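Local coordinates for sugar ABC transporter substrate-binding protein, BlMnBP1 (Bifidobacterium animalis subsp. lactis ATCC 27673, PDB 6I5R), which binds manno-oligosaccharides such as mannobiose as a solute-binding protein of an ABC transporter, probably handing them over for uptake during growth on beta-mannan, at residues Thr263-Gly275 / Gln289-Gly301. Numbering follows the deposited sequence.
With ZN (zinc ion), chain M; ZN (zinc ion), chain C; BMA (beta-D-mannopyranose), chain B.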
loop_
_atom_site.group_PDB
_atom_site.type_symbol
_atom_site.label_atom_id
_atom_site.label_comp_id
_atom_site.label_asym_id
_atom_site.label_seq_id
_atom_site.Cartn_x
_atom_site.Cartn_y
_atom_site.Cartn_z
ATOM N N THR A 263 3.071 20.463 4.523
ATOM C CA THR A 263 2.405 19.891 3.362
ATOM C C THR A 263 0.955 19.551 3.686
ATOM O O THR A 263 0.575 19.344 4.846
ATOM C CB THR A 263 3.104 18.624 2.874
ATOM O OG1 THR A 263 3.091 17.617 3.883
ATOM C CG2 THR A 263 4.526 18.954 2.465
ATOM N N ASP A 264 0.144 19.444 2.635
ATOM C CA ASP A 264 -1.262 19.106 2.811
ATOM C C ASP A 264 -1.732 18.127 1.743
ATOM O O ASP A 264 -1.754 18.447 0.552
ATOM C CB ASP A 264 -2.128 20.360 2.798
ATOM C CG ASP A 264 -3.581 20.036 2.978
ATOM O OD1 ASP A 264 -3.960 19.589 4.092
ATOM O OD2 ASP A 264 -4.332 20.174 1.994
ATOM N N TRP A 265 -2.180 16.958 2.202
ATOM C CA TRP A 265 -2.510 15.854 1.308
ATOM C C TRP A 265 -3.668 16.193 0.378
ATOM O O TRP A 265 -3.567 16.006 -0.843
ATOM C CB TRP A 265 -2.825 14.620 2.153
ATOM C CG TRP A 265 -3.518 13.549 1.415
ATOM C CD1 TRP A 265 -4.733 13.041 1.711
ATOM C CD2 TRP A 265 -3.073 12.869 0.226
ATOM N NE1 TRP A 265 -5.073 12.066 0.816
ATOM C CE2 TRP A 265 -4.065 11.931 -0.104
ATOM C CE3 TRP A 265 -1.924 12.946 -0.574
ATOM C CZ2 TRP A 265 -3.966 11.072 -1.211
ATOM C CZ3 TRP A 265 -1.817 12.071 -1.686
ATOM C CH2 TRP A 265 -2.840 11.155 -1.987
ATOM N N GLU A 266 -4.771 16.701 0.929
ATOM C CA GLU A 266 -5.986 16.861 0.139
ATOM C C GLU A 266 -5.806 17.899 -0.949
ATOM O O GLU A 266 -6.282 17.711 -2.069
ATOM C CB GLU A 266 -7.157 17.245 1.036
ATOM C CG GLU A 266 -7.630 16.110 1.919
ATOM C CD GLU A 266 -8.223 14.953 1.134
ATOM O OE1 GLU A 266 -8.419 15.092 -0.085
ATOM O OE2 GLU A 266 -8.534 13.909 1.735
ATOM N N SER A 267 -5.136 19.009 -0.632
ATOM C CA SER A 267 -4.862 20.008 -1.664
ATOM C C SER A 267 -3.804 19.526 -2.641
ATOM O O SER A 267 -3.789 19.984 -3.789
ATOM C CB SER A 267 -4.431 21.350 -1.049
ATOM O OG SER A 267 -3.385 21.225 -0.107
ATOM N N SER A 268 -2.924 18.609 -2.223
ATOM C CA SER A 268 -1.905 18.124 -3.155
ATOM C C SER A 268 -2.544 17.426 -4.349
ATOM O O SER A 268 -1.983 17.444 -5.448
ATOM C CB SER A 268 -0.913 17.197 -2.438
ATOM O OG SER A 268 -1.359 15.864 -2.348
ATOM N N LYS A 269 -3.721 16.816 -4.162
ATOM C CA LYS A 269 -4.407 16.192 -5.283
ATOM C C LYS A 269 -4.719 17.223 -6.358
ATOM O O LYS A 269 -4.380 17.046 -7.533
ATOM C CB LYS A 269 -5.703 15.513 -4.804
ATOM C CG LYS A 269 -5.497 14.282 -3.924
ATOM C CD LYS A 269 -6.817 13.884 -3.321
ATOM C CE LYS A 269 -6.621 12.897 -2.163
ATOM N NZ LYS A 269 -7.939 12.557 -1.516
ATOM N N GLY A 270 -5.359 18.319 -5.970
ATOM C CA GLY A 270 -5.702 19.332 -6.947
ATOM C C GLY A 270 -4.467 19.944 -7.579
ATOM O O GLY A 270 -4.458 20.268 -8.771
ATOM N N LYS A 271 -3.407 20.103 -6.791
ATOM C CA LYS A 271 -2.183 20.700 -7.314
ATOM C C LYS A 271 -1.541 19.821 -8.384
ATOM O O LYS A 271 -1.049 20.339 -9.385
ATOM C CB LYS A 271 -1.195 20.953 -6.178
ATOM C CG LYS A 271 -1.600 22.056 -5.218
ATOM C CD LYS A 271 -0.452 22.335 -4.271
ATOM C CE LYS A 271 -0.803 23.302 -3.199
ATOM N NZ LYS A 271 0.251 23.265 -2.177
ATOM N N MET A 272 -1.515 18.496 -8.180
ATOM C CA MET A 272 -1.034 17.578 -9.211
ATOM C C MET A 272 -1.866 17.718 -10.481
ATOM O O MET A 272 -1.328 17.832 -11.595
ATOM C CB MET A 272 -1.086 16.141 -8.682
ATOM C CG MET A 272 -1.083 15.041 -9.752
ATOM S SD MET A 272 0.522 14.888 -10.523
ATOM C CE MET A 272 1.384 14.125 -9.164
ATOM N N ASN A 273 -3.194 17.707 -10.330
ATOM C CA ASN A 273 -4.090 17.779 -11.478
ATOM C C ASN A 273 -3.848 19.052 -12.269
ATOM O O ASN A 273 -3.941 19.064 -13.504
ATOM C CB ASN A 273 -5.540 17.721 -10.990
ATOM C CG ASN A 273 -6.537 17.524 -12.119
ATOM O OD1 ASN A 273 -6.968 18.492 -12.766
ATOM N ND2 ASN A 273 -6.905 16.270 -12.366
ATOM N N ASN A 274 -3.521 20.131 -11.584
ATOM C CA ASN A 274 -3.399 21.429 -12.232
ATOM C C ASN A 274 -1.966 21.764 -12.599
ATOM O O ASN A 274 -1.701 22.882 -13.068
ATOM C CB ASN A 274 -3.991 22.507 -11.343
ATOM C CG ASN A 274 -5.530 22.384 -11.223
ATOM O OD1 ASN A 274 -6.249 22.173 -12.224
ATOM N ND2 ASN A 274 -6.023 22.470 -10.003
ATOM N N GLY A 275 -1.038 20.835 -12.377
ATOM C CA GLY A 275 0.337 21.014 -12.804
ATOM C C GLY A 275 1.206 21.856 -11.895
ATOM O O GLY A 275 2.196 22.412 -12.371
ATOM N N GLN A 289 -7.627 9.319 -7.815
ATOM C CA GLN A 289 -7.852 10.432 -6.898
ATOM C C GLN A 289 -7.231 11.718 -7.422
ATOM O O GLN A 289 -7.767 12.814 -7.199
ATOM C CB GLN A 289 -7.279 10.090 -5.530
ATOM C CG GLN A 289 -7.961 8.945 -4.835
ATOM C CD GLN A 289 -7.482 8.730 -3.405
ATOM O OE1 GLN A 289 -7.050 9.651 -2.731
ATOM N NE2 GLN A 289 -7.543 7.496 -2.960
ATOM N N MET A 290 -6.045 11.619 -8.027
ATOM C CA MET A 290 -5.461 12.778 -8.696
ATOM C C MET A 290 -6.290 13.193 -9.909
ATOM O O MET A 290 -6.470 14.381 -10.166
ATOM C CB MET A 290 -4.033 12.470 -9.141
ATOM C CG MET A 290 -3.077 12.003 -8.037
ATOM S SD MET A 290 -2.860 13.244 -6.790
ATOM C CE MET A 290 -2.181 12.276 -5.420
ATOM N N LYS A 291 -6.810 12.229 -10.660
ATOM C CA LYS A 291 -7.497 12.579 -11.899
ATOM C C LYS A 291 -8.819 13.259 -11.600
ATOM O O LYS A 291 -9.254 14.145 -12.351
ATOM C CB LYS A 291 -7.748 11.334 -12.737
ATOM C CG LYS A 291 -6.536 10.756 -13.442
ATOM C CD LYS A 291 -6.936 9.551 -14.248
ATOM C CE LYS A 291 -5.741 9.068 -15.048
ATOM N NZ LYS A 291 -5.097 10.149 -15.826
ATOM N N GLN A 292 -9.500 12.800 -10.551
ATOM C CA GLN A 292 -10.774 13.357 -10.114
ATOM C C GLN A 292 -10.612 14.709 -9.445
ATOM O O GLN A 292 -11.609 15.390 -9.214
ATOM C CB GLN A 292 -11.444 12.391 -9.146
ATOM C CG GLN A 292 -11.925 11.114 -9.775
ATOM C CD GLN A 292 -12.146 9.989 -8.749
ATOM O OE1 GLN A 292 -11.872 10.140 -7.517
ATOM N NE2 GLN A 292 -12.678 8.847 -9.236
ATOM N N ALA A 293 -9.396 15.110 -9.115
ATOM C CA ALA A 293 -9.262 16.306 -8.301
ATOM C C ALA A 293 -9.379 17.594 -9.100
ATOM O O ALA A 293 -9.335 18.667 -8.492
ATOM C CB ALA A 293 -7.925 16.335 -7.566
ATOM N N GLY A 294 -9.480 17.535 -10.423
ATOM C CA GLY A 294 -9.633 18.768 -11.176
ATOM C C GLY A 294 -9.813 18.493 -12.645
ATOM O O GLY A 294 -9.995 17.361 -13.055
ATOM N N ASP A 295 -9.714 19.559 -13.433
ATOM C CA ASP A 295 -10.156 19.585 -14.826
ATOM C C ASP A 295 -9.238 18.858 -15.802
ATOM O O ASP A 295 -9.596 18.746 -16.977
ATOM C CB ASP A 295 -10.245 21.032 -15.337
ATOM C CG ASP A 295 -11.324 21.818 -14.693
ATOM O OD1 ASP A 295 -12.179 21.200 -14.035
ATOM O OD2 ASP A 295 -11.308 23.061 -14.842
ATOM N N HIS A 296 -8.040 18.422 -15.377
ATOM C CA HIS A 296 -7.030 17.906 -16.298
ATOM C C HIS A 296 -6.691 16.445 -16.025
ATOM O O HIS A 296 -5.509 16.088 -15.950
ATOM C CB HIS A 296 -5.766 18.769 -16.200
ATOM C CG HIS A 296 -5.982 20.210 -16.553
ATOM N ND1 HIS A 296 -6.439 21.149 -15.647
ATOM C CD2 HIS A 296 -5.775 20.877 -17.721
ATOM C CE1 HIS A 296 -6.518 22.330 -16.241
ATOM N NE2 HIS A 296 -6.143 22.189 -17.504
ATOM N N PRO A 297 -7.682 15.568 -15.911
ATOM C CA PRO A 297 -7.371 14.137 -15.715
ATOM C C PRO A 297 -6.399 13.565 -16.733
ATOM O O PRO A 297 -5.589 12.677 -16.409
ATOM C CB PRO A 297 -8.745 13.468 -15.826
ATOM C CG PRO A 297 -9.583 14.471 -16.617
ATOM C CD PRO A 297 -9.125 15.795 -16.135
ATOM N N ASP A 298 -6.456 14.024 -17.974
ATOM C CA ASP A 298 -5.568 13.454 -18.979
ATOM C C ASP A 298 -4.104 13.818 -18.767
ATOM O O ASP A 298 -3.235 13.204 -19.390
ATOM C CB ASP A 298 -6.012 13.901 -20.357
ATOM C CG ASP A 298 -7.245 13.185 -20.824
ATOM O OD1 ASP A 298 -7.655 12.174 -20.195
ATOM O OD2 ASP A 298 -7.802 13.627 -21.846
ATOM N N ASP A 299 -3.816 14.790 -17.919
ATOM C CA ASP A 299 -2.436 15.137 -17.624
ATOM C C ASP A 299 -1.818 14.240 -16.553
ATOM O O ASP A 299 -0.604 14.310 -16.347
ATOM C CB ASP A 299 -2.357 16.608 -17.195
ATOM C CG ASP A 299 -2.728 17.569 -18.326
ATOM O OD1 ASP A 299 -2.574 17.191 -19.515
ATOM O OD2 ASP A 299 -3.156 18.703 -18.025
ATOM N N ILE A 300 -2.608 13.380 -15.906
ATOM C CA ILE A 300 -2.094 12.472 -14.882
ATOM C C ILE A 300 -1.592 11.201 -15.542
ATOM O O ILE A 300 -2.340 10.511 -16.234
ATOM C CB ILE A 300 -3.175 12.139 -13.838
ATOM C CG1 ILE A 300 -3.733 13.392 -13.187
ATOM C CG2 ILE A 300 -2.590 11.200 -12.780
ATOM C CD1 ILE A 300 -2.726 14.285 -12.611
ATOM N N GLY A 301 -0.331 10.854 -15.273
ATOM C CA GLY A 301 0.243 9.612 -15.725
ATOM C C GLY A 301 0.783 8.821 -14.544
ATOM O O GLY A 301 0.811 9.281 -13.407
HETATM ZN ZN ZN M . -4.550 19.749 -19.209
HETATM ZN ZN ZN C . -11.950 24.621 -13.882
HETATM C C1 BMA B . -8.416 10.215 1.851
HETATM C C2 BMA B . -8.064 9.302 0.650
HETATM C C3 BMA B . -7.281 8.094 1.150
HETATM C C4 BMA B . -6.199 8.505 2.116
HETATM C C5 BMA B . -6.754 9.428 3.209
HETATM C C6 BMA B . -5.694 9.824 4.208
HETATM O O1 BMA B . -8.975 11.338 1.249
HETATM O O2 BMA B . -7.162 10.057 -0.221
HETATM O O3 BMA B . -6.731 7.369 0.105
HETATM O O4 BMA B . -5.638 7.352 2.745
HETATM O O5 BMA B . -7.311 10.576 2.590
HETATM O O6 BMA B . -6.403 10.314 5.353
HETATM O O HOH W 1 -2.158 19.752 -15.614
HETATM O O HOH W 2 -8.716 22.162 -12.209
HETATM O O HOH W 3 -8.563 21.531 -8.750
HETATM O O HOH W 4 -4.228 18.564 -20.953
HETATM O O HOH W 5 -11.038 23.590 -11.950
#
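K269 and Q289 meet beside the O2 hydroxyl of a mannose unit in the ligand pocket, at one end of a contact between helix 265-273 and the end of helix 286-291 with the turn that follows. The extended K269 chain lays its CE over one face of the W265 ring, displaced toward the rim. K269 NZ donates to the sugar O2 at 2.9 Å, forms a salt bridge with E266 and makes a weak bond to Q289 OE1. The Q289 amide stands 70° from the indole plane, with OE1 at the ring edge; OE1 accepts from the mannose O2 while NE2 donates to O3. W265 NE1 completes the grip on O2 at 3.1 Å, and the ring of W198 packs edge-to-face with W265.

Away from the sugar the contact becomes apolar. M290, bent at chi2, brings its SD to 3.7 Å from K269 CA and its CE to 3.7 Å from W265 CH2, obliquely to the ring. M272 crosses M290 at about a right angle and presses CG against I300 CD1, both of them resting on V153 of strand 139-155. A293 CB sits on the helix backbone, 3.5 Å from K269 C.

At the far end, N273 reaches into the turn because its CG lies anti to the backbone N (chi1 -169°). N273 ND2 donates to M290 O at 2.9 Å, tilted 18° from the carbonyl plane; that oxygen also accepts from A293 N. Water links N273 O to D299, a zinc ligand.

The chemistry divides accordingly: a buried amide ties helix 265-273 to the end of helix 286-291, methionines fill the middle, and the polar end binds sugar. Sharing O2 among K269, Q289 and W265 probably helps to select the axial O2 of mannose over the equatorial one of glucose.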